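Local coordinates for protein putative sporulation-specific glycosylase YdhD (Bacillus subtilis subsp. subtilis str. 168, PDB 3CZ8) that probably hydrolyses glycosidic bonds in a cell-wall or chitin-like polysaccharide during sporulation, through the family 18 glycosyl hydrolase domain that makes up this chain, at residues Arg290-Gln293 / Ile294-Glu297; Glu200-Arg203 / Thr204-Thr208; Asp105-Thr109 / Arg110-Gly114; Glu60-Trp63 / Gln64-Val67. The protein carries 1 engineered substitution. All coordinates share one frame; numbering follows the deposited sequence. Where two conformers were deposited one is given.

Contact 1: Arg290-Gln293 / Ile294-Glu297; sequences RKMQ and IVRE
Four successive i to i+4 amide bonds join Arg290-Gln293 to Ile294-Glu297 in regular alpha-helical geometry, from Ile294 N to Arg290 O at 3.0 Å through Glu297 N to Gln293 O at 2.8 Å. This is the last part of helix 285-297, which leads into strand 302-310 of the family 18 TIM barrel. Met292 and Val295, one turn apart, form the apolar side-chain contact here: SD of Met292 comes within 4.1 Å of CG1 of Val295, the two side chains crossing obliquely. With CG anti to the backbone N (chi1 -177°), a bend at chi2 brings the Met292 sulfur beside the valine branch. Both residues also pack on Ile303 of strand 302-310, and Met292 reaches Met251 of the second subunit. On another side of the helix, Ile294 lays CG2 against the carbonyl oxygen of Lys291, 3.4 Å away, and its side chain meets Ile198 and Arg202 of helix 198-208. Three charged ends are paired elsewhere in the chain: Lys291 NZ forms a salt bridge with Glu283 and a hydrogen bond with the carbonyl of Ala196, while Arg296 and Glu297 form salt bridges with Asp20 and Arg202. Arg296 leaves the backbone along the preceding turn before its guanidinium turns away, and its aliphatic start lies over an already bonded carbonyl, with CG 3.3 Å from Met292 O.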
loop_
_atom_site.group_PDB
_atom_site.type_symbol
_atom_site.label_atom_id
_atom_site.label_comp_id
_atom_site.label_asym_id
_atom_site.label_seq_id
_atom_site.Cartn_x
_atom_site.Cartn_y
_atom_site.Cartn_z
ATOM N N ARG A 290 -7.368 17.346 -11.140
ATOM C CA ARG A 290 -8.502 18.221 -10.831
ATOM C C ARG A 290 -8.601 18.585 -9.351
ATOM O O ARG A 290 -9.093 19.659 -9.008
ATOM C CB ARG A 290 -9.823 17.597 -11.307
ATOM C CG ARG A 290 -10.137 17.808 -12.793
ATOM C CD ARG A 290 -10.413 19.280 -13.131
ATOM N NE ARG A 290 -11.664 19.771 -12.548
ATOM C CZ ARG A 290 -12.737 20.139 -13.246
ATOM N NH1 ARG A 290 -13.822 20.568 -12.613
ATOM N NH2 ARG A 290 -12.735 20.087 -14.574
ATOM N N LYS A 291 -8.130 17.691 -8.484
ATOM C CA LYS A 291 -8.100 17.946 -7.049
ATOM C C LYS A 291 -7.002 18.939 -6.653
ATOM O O LYS A 291 -7.234 19.805 -5.807
ATOM C CB LYS A 291 -7.969 16.636 -6.272
ATOM C CG LYS A 291 -9.260 15.850 -6.184
ATOM C CD LYS A 291 -8.975 14.397 -5.899
ATOM C CE LYS A 291 -10.233 13.618 -5.572
ATOM N NZ LYS A 291 -11.232 13.567 -6.684
ATOM N N MET A 292 -5.815 18.816 -7.255
ATOM C CA MET A 292 -4.760 19.818 -7.080
ATOM C C MET A 292 -5.170 21.163 -7.701
ATOM O O MET A 292 -4.813 22.221 -7.189
ATOM C CB MET A 292 -3.412 19.324 -7.628
ATOM C CG MET A 292 -2.228 20.289 -7.419
ATOM S SD MET A 292 -2.021 20.945 -5.740
ATOM C CE MET A 292 -0.660 19.978 -5.127
ATOM N N GLN A 293 -5.948 21.101 -8.779
ATOM C CA GLN A 293 -6.487 22.279 -9.448
ATOM C C GLN A 293 -7.458 23.078 -8.573
ATOM O O GLN A 293 -7.364 24.301 -8.523
ATOM C CB GLN A 293 -7.160 21.889 -10.763
ATOM C CG GLN A 293 -6.205 21.744 -11.939
ATOM C CD GLN A 293 -6.901 21.242 -13.195
ATOM O OE1 GLN A 293 -8.003 21.688 -13.531
ATOM N NE2 GLN A 293 -6.261 20.306 -13.893
ATOM N N ILE A 294 -8.367 22.388 -7.880
ATOM C CA ILE A 294 -9.323 23.056 -6.983
ATOM C C ILE A 294 -8.667 23.540 -5.682
ATOM O O ILE A 294 -9.162 24.463 -5.030
ATOM C CB ILE A 294 -10.597 22.199 -6.719
ATOM C CG1 ILE A 294 -11.776 23.104 -6.347
ATOM C CG2 ILE A 294 -10.348 21.107 -5.674
ATOM C CD1 ILE A 294 -13.128 22.445 -6.411
ATOM N N VAL A 295 -7.546 22.920 -5.324
ATOM C CA VAL A 295 -6.726 23.372 -4.209
ATOM C C VAL A 295 -6.065 24.698 -4.590
ATOM O O VAL A 295 -6.043 25.640 -3.788
ATOM C CB VAL A 295 -5.703 22.281 -3.783
ATOM C CG1 VAL A 295 -4.481 22.870 -3.069
ATOM C CG2 VAL A 295 -6.390 21.242 -2.896
ATOM N N ARG A 296 -5.581 24.772 -5.830
ATOM C CA ARG A 296 -4.942 25.974 -6.359
ATOM C C ARG A 296 -5.942 27.100 -6.614
ATOM O O ARG A 296 -5.637 28.263 -6.357
ATOM C CB ARG A 296 -4.163 25.653 -7.636
ATOM C CG ARG A 296 -2.882 24.871 -7.396
ATOM C CD ARG A 296 -2.239 24.435 -8.702
ATOM N NE ARG A 296 -1.419 25.491 -9.289
ATOM C CZ ARG A 296 -0.744 25.379 -10.429
ATOM N NH1 ARG A 296 -0.786 24.253 -11.131
ATOM N NH2 ARG A 296 -0.025 26.402 -10.872
ATOM N N GLU A 297 -7.126 26.735 -7.112
ATOM C CA GLU A 297 -8.240 27.661 -7.345
ATOM C C GLU A 297 -8.662 28.408 -6.069
ATOM O O GLU A 297 -8.945 29.604 -6.109
ATOM C CB GLU A 297 -9.442 26.907 -7.933
ATOM C CG GLU A 297 -10.642 27.787 -8.316
ATOM C CD GLU A 297 -11.925 27.000 -8.593
ATOM O OE1 GLU A 297 -13.019 27.591 -8.456
ATOM O OE2 GLU A 297 -11.853 25.805 -8.952
#

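Contact 2: Glu200-Arg203 / Thr204-Thr208; sequences EIRR and TIEFT
With chi1 of -59°, Thr204 holds OG1 beside its own backbone N, and from there the hydroxyl reaches back one turn to the carbonyl of Glu200. OG1 donates to Glu200 O at 2.7 Å, while Thr204 N donates to the same oxygen at 2.9 Å. The two donors arrive from opposite faces of the carbonyl plane, so one oxygen is gripped twice. Thr208 repeats the arrangement a turn later: its OG1 lies 2.5 Å from Thr204 O, which also accepts from Thr208 N. A buried threonine hydroxyl is thereby satisfied within the helix each time. Ile201 and Ile205 make the apolar pair, CG2 of Ile201 meeting CD1 of Ile205 at 3.9 Å as the chains cross at a slant; CG1 of Ile205 also rests 3.3 Å from Ile201 O. Arg202 and Glu206 run side by side in the same direction, their guanidinium and carboxylate planes only 14° apart. Their charged atoms do not meet, however: Glu206 OE1 touches the aliphatic part of Arg202, 3.8 Å from CG, and the guanidinium is bridged instead to Glu297. Arg203 NH1 and Glu200 OE2 form a long salt bridge with the oxygen well out of the guanidinium plane, an attraction of charges alone. Helix 198-208 is the crossover of the beta-alpha-beta unit between strands 177-181 and 217-220 of the TIM barrel: Thr204 and Thr208 face Ile180, Ile205 covers Ile219, and Ile201 and Ile205 pack against Ile294 of helix 285-297.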
loop_
_atom_site.group_PDB
_atom_site.type_symbol
_atom_site.label_atom_id
_atom_site.label_comp_id
_atom_site.label_asym_id
_atom_site.label_seq_id
_atom_site.Cartn_x
_atom_site.Cartn_y
_atom_site.Cartn_z
ATOM N N GLU A 200 -18.820 17.512 -4.671
ATOM C CA GLU A 200 -18.889 17.497 -3.214
ATOM C C GLU A 200 -17.634 18.076 -2.545
ATOM O O GLU A 200 -17.704 18.584 -1.425
ATOM C CB GLU A 200 -19.199 16.088 -2.700
ATOM C CG GLU A 200 -20.561 15.536 -3.108
ATOM C CD GLU A 200 -21.736 16.411 -2.673
ATOM O OE1 GLU A 200 -21.794 16.817 -1.488
ATOM O OE2 GLU A 200 -22.608 16.684 -3.526
ATOM N N ILE A 201 -16.498 17.991 -3.237
ATOM C CA ILE A 201 -15.241 18.600 -2.790
ATOM C C ILE A 201 -15.375 20.125 -2.813
ATOM O O ILE A 201 -14.965 20.803 -1.863
ATOM C CB ILE A 201 -14.037 18.118 -3.661
ATOM C CG1 ILE A 201 -13.735 16.643 -3.383
ATOM C CG2 ILE A 201 -12.770 18.953 -3.418
ATOM C CD1 ILE A 201 -12.851 16.014 -4.426
ATOM N N ARG A 202 -15.962 20.634 -3.897
ATOM C CA ARG A 202 -16.312 22.051 -4.061
ATOM C C ARG A 202 -17.131 22.561 -2.878
ATOM O O ARG A 202 -16.765 23.553 -2.251
ATOM C CB ARG A 202 -17.105 22.240 -5.360
ATOM C CG ARG A 202 -17.641 23.652 -5.611
ATOM C CD ARG A 202 -16.721 24.442 -6.520
ATOM N NE ARG A 202 -16.536 23.778 -7.807
ATOM C CZ ARG A 202 -15.557 24.051 -8.665
ATOM N NH1 ARG A 202 -14.654 24.987 -8.382
ATOM N NH2 ARG A 202 -15.479 23.379 -9.808
ATOM N N ARG A 203 -18.227 21.858 -2.584
ATOM C CA ARG A 203 -19.109 22.173 -1.460
ATOM C C ARG A 203 -18.401 22.113 -0.108
ATOM O O ARG A 203 -18.636 22.969 0.744
ATOM C CB ARG A 203 -20.319 21.239 -1.449
ATOM C CG ARG A 203 -21.413 21.602 -2.430
ATOM C CD ARG A 203 -22.406 20.459 -2.569
ATOM N NE ARG A 203 -23.468 20.763 -3.527
ATOM C CZ ARG A 203 -23.396 20.542 -4.840
ATOM N NH1 ARG A 203 -22.306 20.011 -5.382
ATOM N NH2 ARG A 203 -24.425 20.856 -5.616
ATOM N N THR A 204 -17.544 21.103 0.073
ATOM C CA THR A 204 -16.749 20.935 1.297
ATOM C C THR A 204 -15.818 22.126 1.506
ATOM O O THR A 204 -15.776 22.694 2.601
ATOM C CB THR A 204 -15.929 19.617 1.272
ATOM O OG1 THR A 204 -16.822 18.507 1.126
ATOM C CG2 THR A 204 -15.119 19.437 2.554
ATOM N N ILE A 205 -15.100 22.505 0.447
ATOM C CA ILE A 205 -14.194 23.655 0.476
ATOM C C ILE A 205 -14.959 24.948 0.809
ATOM O O ILE A 205 -14.559 25.690 1.710
ATOM C CB ILE A 205 -13.401 23.790 -0.854
ATOM C CG1 ILE A 205 -12.346 22.679 -0.966
ATOM C CG2 ILE A 205 -12.692 25.141 -0.945
ATOM C CD1 ILE A 205 -11.758 22.526 -2.363
ATOM N N GLU A 206 -16.083 25.161 0.119
ATOM C CA GLU A 206 -16.918 26.358 0.263
ATOM C C GLU A 206 -17.429 26.531 1.693
ATOM O O GLU A 206 -17.467 27.648 2.214
ATOM C CB GLU A 206 -18.101 26.294 -0.710
ATOM C CG GLU A 206 -18.422 27.611 -1.415
ATOM C CD GLU A 206 -17.732 27.735 -2.762
ATOM O OE1 GLU A 206 -17.984 26.891 -3.649
ATOM O OE2 GLU A 206 -16.947 28.686 -2.943
ATOM N N PHE A 207 -17.802 25.414 2.314
ATOM C CA PHE A 207 -18.213 25.369 3.714
ATOM C C PHE A 207 -17.040 25.636 4.667
ATOM O O PHE A 207 -17.217 26.270 5.710
ATOM C CB PHE A 207 -18.860 24.009 4.004
ATOM C CG PHE A 207 -19.231 23.787 5.447
ATOM C CD1 PHE A 207 -20.383 24.360 5.981
ATOM C CD2 PHE A 207 -18.449 22.969 6.263
ATOM C CE1 PHE A 207 -20.737 24.146 7.310
ATOM C CE2 PHE A 207 -18.797 22.746 7.589
ATOM C CZ PHE A 207 -19.947 23.334 8.114
ATOM N N THR A 208 -15.850 25.162 4.297
ATOM C CA THR A 208 -14.658 25.290 5.142
ATOM C C THR A 208 -13.992 26.677 5.097
ATOM O O THR A 208 -13.561 27.195 6.127
ATOM C CB THR A 208 -13.608 24.201 4.807
ATOM O OG1 THR A 208 -14.264 22.944 4.622
ATOM C CG2 THR A 208 -12.615 24.056 5.939
#

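Contact 3: Asp105-Thr109 / Arg110-Gly114; sequences DLVST and RGYGG
Val107 sets its CG1 methyl against the base of Tyr112, 3.7 Å from CB, with the two side chains crossing at about a right angle. A chi1 of -64° places CG1 beside the valine's own backbone N, and the same methyl reaches Gly114 O at 3.6 Å. The tyrosine ring turns an edge to the helix end: Val107 CA and Leu106 O lie at its rim, near its plane. Its OH is hydrogen-bonded to Asp55, the residue that also holds the guanidinium of Arg110 in a salt bridge. Arg110 N keeps the last regular bond, to Leu106 O at 3.1 Å. Beyond it Val107 O receives two weak amide bonds, from Gly111 N and Tyr112 N, both at 3.1 Å. Gly111 has a positive phi of 87°, where a beta carbon would be jammed against the preceding carbonyl oxygen. Just before Arg110, Thr109 turns its OG1 back one turn to donate to Asp105 O at 2.7 Å, an acceptor it shares with its own N. The whole is a glycine-terminated helix end, where helix 93-110 turns through a short loop into strand 114-118, one of the parallel strands of the TIM barrel of family 18 glycosyl hydrolases.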
loop_
_atom_site.group_PDB
_atom_site.type_symbol
_atom_site.label_atom_id
_atom_site.label_comp_id
_atom_site.label_asym_id
_atom_site.label_seq_id
_atom_site.Cartn_x
_atom_site.Cartn_y
_atom_site.Cartn_z
ATOM N N ASP A 105 4.501 14.286 26.277
ATOM C CA ASP A 105 5.572 13.364 26.674
ATOM C C ASP A 105 5.989 12.466 25.517
ATOM O O ASP A 105 7.164 12.136 25.391
ATOM C CB ASP A 105 5.156 12.507 27.877
ATOM C CG ASP A 105 5.067 13.304 29.172
ATOM O OD1 ASP A 105 4.483 12.775 30.142
ATOM O OD2 ASP A 105 5.568 14.448 29.225
ATOM N N LEU A 106 5.023 12.092 24.677
ATOM C CA LEU A 106 5.283 11.307 23.475
ATOM C C LEU A 106 6.145 12.057 22.461
ATOM O O LEU A 106 7.141 11.520 21.990
ATOM C CB LEU A 106 3.973 10.862 22.816
ATOM C CG LEU A 106 4.073 9.669 21.863
ATOM C CD1 LEU A 106 3.951 8.369 22.645
ATOM C CD2 LEU A 106 3.006 9.751 20.796
ATOM N N VAL A 107 5.765 13.290 22.128
ATOM C CA VAL A 107 6.490 14.052 21.098
ATOM C C VAL A 107 7.863 14.567 21.540
ATOM O O VAL A 107 8.768 14.715 20.715
ATOM C CB VAL A 107 5.644 15.203 20.469
ATOM C CG1 VAL A 107 4.463 14.629 19.726
ATOM C CG2 VAL A 107 5.178 16.215 21.514
ATOM N N SER A 108 8.015 14.819 22.839
ATOM C CA SER A 108 9.282 15.299 23.384
ATOM C C SER A 108 10.305 14.175 23.540
ATOM O O SER A 108 11.467 14.343 23.172
ATOM C CB SER A 108 9.067 16.050 24.702
ATOM O OG SER A 108 8.177 15.355 25.558
ATOM N N THR A 109 9.862 13.035 24.078
ATOM C CA THR A 109 10.724 11.861 24.256
ATOM C C THR A 109 11.141 11.270 22.912
ATOM O O THR A 109 12.333 11.116 22.639
ATOM C CB THR A 109 10.031 10.770 25.100
ATOM O OG1 THR A 109 9.578 11.339 26.335
ATOM C CG2 THR A 109 10.978 9.607 25.397
ATOM N N ARG A 110 10.154 10.972 22.069
ATOM C CA ARG A 110 10.401 10.299 20.792
ATOM C C ARG A 110 10.951 11.215 19.702
ATOM O O ARG A 110 11.519 10.740 18.721
ATOM C CB ARG A 110 9.138 9.575 20.308
ATOM C CG ARG A 110 8.627 8.481 21.252
ATOM C CD ARG A 110 9.090 7.084 20.832
ATOM N NE ARG A 110 10.492 6.816 21.160
ATOM C CZ ARG A 110 11.497 6.843 20.285
ATOM N NH1 ARG A 110 12.734 6.583 20.691
ATOM N NH2 ARG A 110 11.274 7.132 19.008
ATOM N N GLY A 111 10.781 12.524 19.864
ATOM C CA GLY A 111 11.362 13.490 18.925
ATOM C C GLY A 111 10.524 13.826 17.701
ATOM O O GLY A 111 11.062 14.171 16.640
ATOM N N TYR A 112 9.204 13.742 17.844
ATOM C CA TYR A 112 8.292 14.163 16.783
ATOM C C TYR A 112 8.249 15.683 16.699
ATOM O O TYR A 112 8.533 16.366 17.678
ATOM C CB TYR A 112 6.887 13.631 17.048
ATOM C CG TYR A 112 6.673 12.172 16.708
ATOM C CD1 TYR A 112 6.547 11.758 15.379
ATOM C CD2 TYR A 112 6.559 11.211 17.712
ATOM C CE1 TYR A 112 6.328 10.425 15.058
ATOM C CE2 TYR A 112 6.340 9.871 17.402
ATOM C CZ TYR A 112 6.223 9.489 16.068
ATOM O OH TYR A 112 6.009 8.170 15.742
ATOM N N GLY A 113 7.907 16.208 15.526
ATOM C CA GLY A 113 7.727 17.648 15.350
ATOM C C GLY A 113 6.314 18.143 15.628
ATOM O O GLY A 113 6.025 19.329 15.472
ATOM N N GLY A 114 5.436 17.235 16.049
ATOM C CA GLY A 114 4.038 17.567 16.289
ATOM C C GLY A 114 3.136 16.350 16.234
ATOM O O GLY A 114 3.619 15.213 16.281
#

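Contact 4: Glu60-Trp63 / Gln64-Val67; sequences ETTW and QRRV
Residues 60-67 form a local, mostly surface contact around the C-terminal end of helix 56-64, where the chain leaves the helix for strand 68-77. At its outer side the amide of Gln64 turns back along the helix to the carboxylate of Glu60. NE2 of Gln64 donates to OE2 of Glu60 over 3.2 Å, meeting the anti lone pair on the side away from the other oxygen. The bond is bent, with 140° at the hydrogen, and the amide and carboxylate planes stand 80° apart. The Glu60 chain, with chi1 of -168° and extended beyond CG, carries its carboxylate to that meeting point. At the end of the helix Arg66, with a positive phi, is the turning residue of a Schellman motif. Its N donates to Trp63 O at 3.0 Å, and Val67 N makes a weaker bond to Thr62 O at 3.4 Å. Thr62 O also accepts from Arg65 N, 3.1 Å away and well above the carbonyl plane. Within this turn the CG2 methyl of Thr62 meets CG1 of Val67 at 3.8 Å, and both residues lie on Ile36 of strand 35-42 in the barrel wall. The Arg65 chain slants across Thr61, CD lying 4.0 Å from its CG2 methyl. Bent at chi3, it turns an edge of its guanidinium to the backbone, with NH1 3.7 Å from Thr62 CA. Arg66 packs on Gln274 of the second subunit, while the indole NE1 of Trp63 is probably hydrogen-bonded to Gly111 O.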
loop_
_atom_site.group_PDB
_atom_site.type_symbol
_atom_site.label_atom_id
_atom_site.label_comp_id
_atom_site.label_asym_id
_atom_site.label_seq_id
_atom_site.Cartn_x
_atom_site.Cartn_y
_atom_site.Cartn_z
ATOM N N GLU A 60 13.829 9.644 12.679
ATOM C CA GLU A 60 15.180 10.101 12.322
ATOM C C GLU A 60 15.345 10.306 10.814
ATOM O O GLU A 60 15.948 11.290 10.378
ATOM C CB GLU A 60 16.228 9.106 12.844
ATOM C CG GLU A 60 17.677 9.609 12.791
ATOM C CD GLU A 60 18.710 8.506 13.024
ATOM O OE1 GLU A 60 18.543 7.698 13.965
ATOM O OE2 GLU A 60 19.699 8.453 12.265
ATOM N N THR A 61 14.790 9.379 10.034
ATOM C CA THR A 61 14.840 9.431 8.571
ATOM C C THR A 61 14.044 10.617 8.023
ATOM O O THR A 61 14.505 11.304 7.108
ATOM C CB THR A 61 14.327 8.105 7.947
ATOM O OG1 THR A 61 14.970 6.995 8.585
ATOM C CG2 THR A 61 14.602 8.047 6.445
ATOM N N THR A 62 12.863 10.857 8.600
ATOM C CA THR A 62 11.988 11.961 8.180
ATOM C C THR A 62 12.651 13.323 8.414
ATOM O O THR A 62 12.668 14.167 7.514
ATOM C CB THR A 62 10.596 11.904 8.879
ATOM O OG1 THR A 62 10.062 10.576 8.792
ATOM C CG2 THR A 62 9.615 12.865 8.227
ATOM N N TRP A 63 13.209 13.516 9.611
ATOM C CA TRP A 63 13.932 14.747 9.954
ATOM C C TRP A 63 15.070 15.051 8.986
ATOM O O TRP A 63 15.199 16.184 8.516
ATOM C CB TRP A 63 14.502 14.672 11.373
ATOM C CG TRP A 63 13.535 14.964 12.493
ATOM C CD1 TRP A 63 13.261 14.154 13.563
ATOM C CD2 TRP A 63 12.750 16.153 12.680
ATOM N NE1 TRP A 63 12.348 14.759 14.396
ATOM C CE2 TRP A 63 12.025 15.988 13.885
ATOM C CE3 TRP A 63 12.589 17.342 11.952
ATOM C CZ2 TRP A 63 11.144 16.958 14.366
ATOM C CZ3 TRP A 63 11.709 18.310 12.438
ATOM C CH2 TRP A 63 11.004 18.110 13.632
ATOM N N GLN A 64 15.871 14.027 8.684
ATOM C CA GLN A 64 17.007 14.133 7.759
ATOM C C GLN A 64 16.607 14.506 6.332
ATOM O O GLN A 64 17.414 15.057 5.582
ATOM C CB GLN A 64 17.816 12.831 7.756
ATOM C CG GLN A 64 18.713 12.654 8.980
ATOM C CD GLN A 64 19.068 11.200 9.261
ATOM O OE1 GLN A 64 18.708 10.295 8.504
ATOM N NE2 GLN A 64 19.779 10.970 10.360
ATOM N N ARG A 65 15.358 14.219 5.971
ATOM C CA ARG A 65 14.822 14.545 4.650
ATOM C C ARG A 65 14.192 15.945 4.584
ATOM O O ARG A 65 13.667 16.350 3.538
ATOM C CB ARG A 65 13.822 13.469 4.216
ATOM C CG ARG A 65 14.483 12.157 3.775
ATOM C CD ARG A 65 13.541 10.953 3.841
ATOM N NE ARG A 65 12.375 11.081 2.965
ATOM C CZ ARG A 65 11.122 11.226 3.390
ATOM N NH1 ARG A 65 10.853 11.260 4.690
ATOM N NH2 ARG A 65 10.133 11.336 2.513
ATOM N N ARG A 66 14.272 16.674 5.702
ATOM C CA ARG A 66 13.727 18.041 5.857
ATOM C C ARG A 66 12.198 18.095 5.724
ATOM O O ARG A 66 11.629 18.964 5.056
ATOM C CB ARG A 66 14.433 19.057 4.938
ATOM C CG ARG A 66 15.909 19.277 5.274
ATOM C CD ARG A 66 16.490 20.471 4.522
ATOM N NE ARG A 66 15.884 21.735 4.947
ATOM C CZ ARG A 66 16.187 22.931 4.447
ATOM N NH1 ARG A 66 15.572 24.011 4.909
ATOM N NH2 ARG A 66 17.100 23.054 3.491
ATOM N N VAL A 67 11.552 17.138 6.383
ATOM C CA VAL A 67 10.102 16.983 6.401
ATOM C C VAL A 67 9.759 16.747 7.872
ATOM O O VAL A 67 10.550 16.131 8.590
ATOM C CB VAL A 67 9.680 15.790 5.479
ATOM C CG1 VAL A 67 8.250 15.366 5.702
ATOM C CG2 VAL A 67 9.869 16.149 4.004
#

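Overall arrangement
The four contacts fall into two neighbouring pairs. Contacts 1 and 2 lie in adjacent barrel helices, 285-297 and 198-208; they are partly buried, and they meet through isoleucines, with an ion pair beside them. Contacts 3 and 4 are helix ends leading into neighbouring parallel strands, joined by the Trp63 indole, which packs on the 110-114 loop. Contact 4 is the most exposed, with polar side chains dominating. Regular helical bonds prevail in the first pair, irregular capping bonds in the second. Contacts 2 and 3 sit on opposite sides of the chain's centre, whereas contacts 1 and 4 both touch the second subunit.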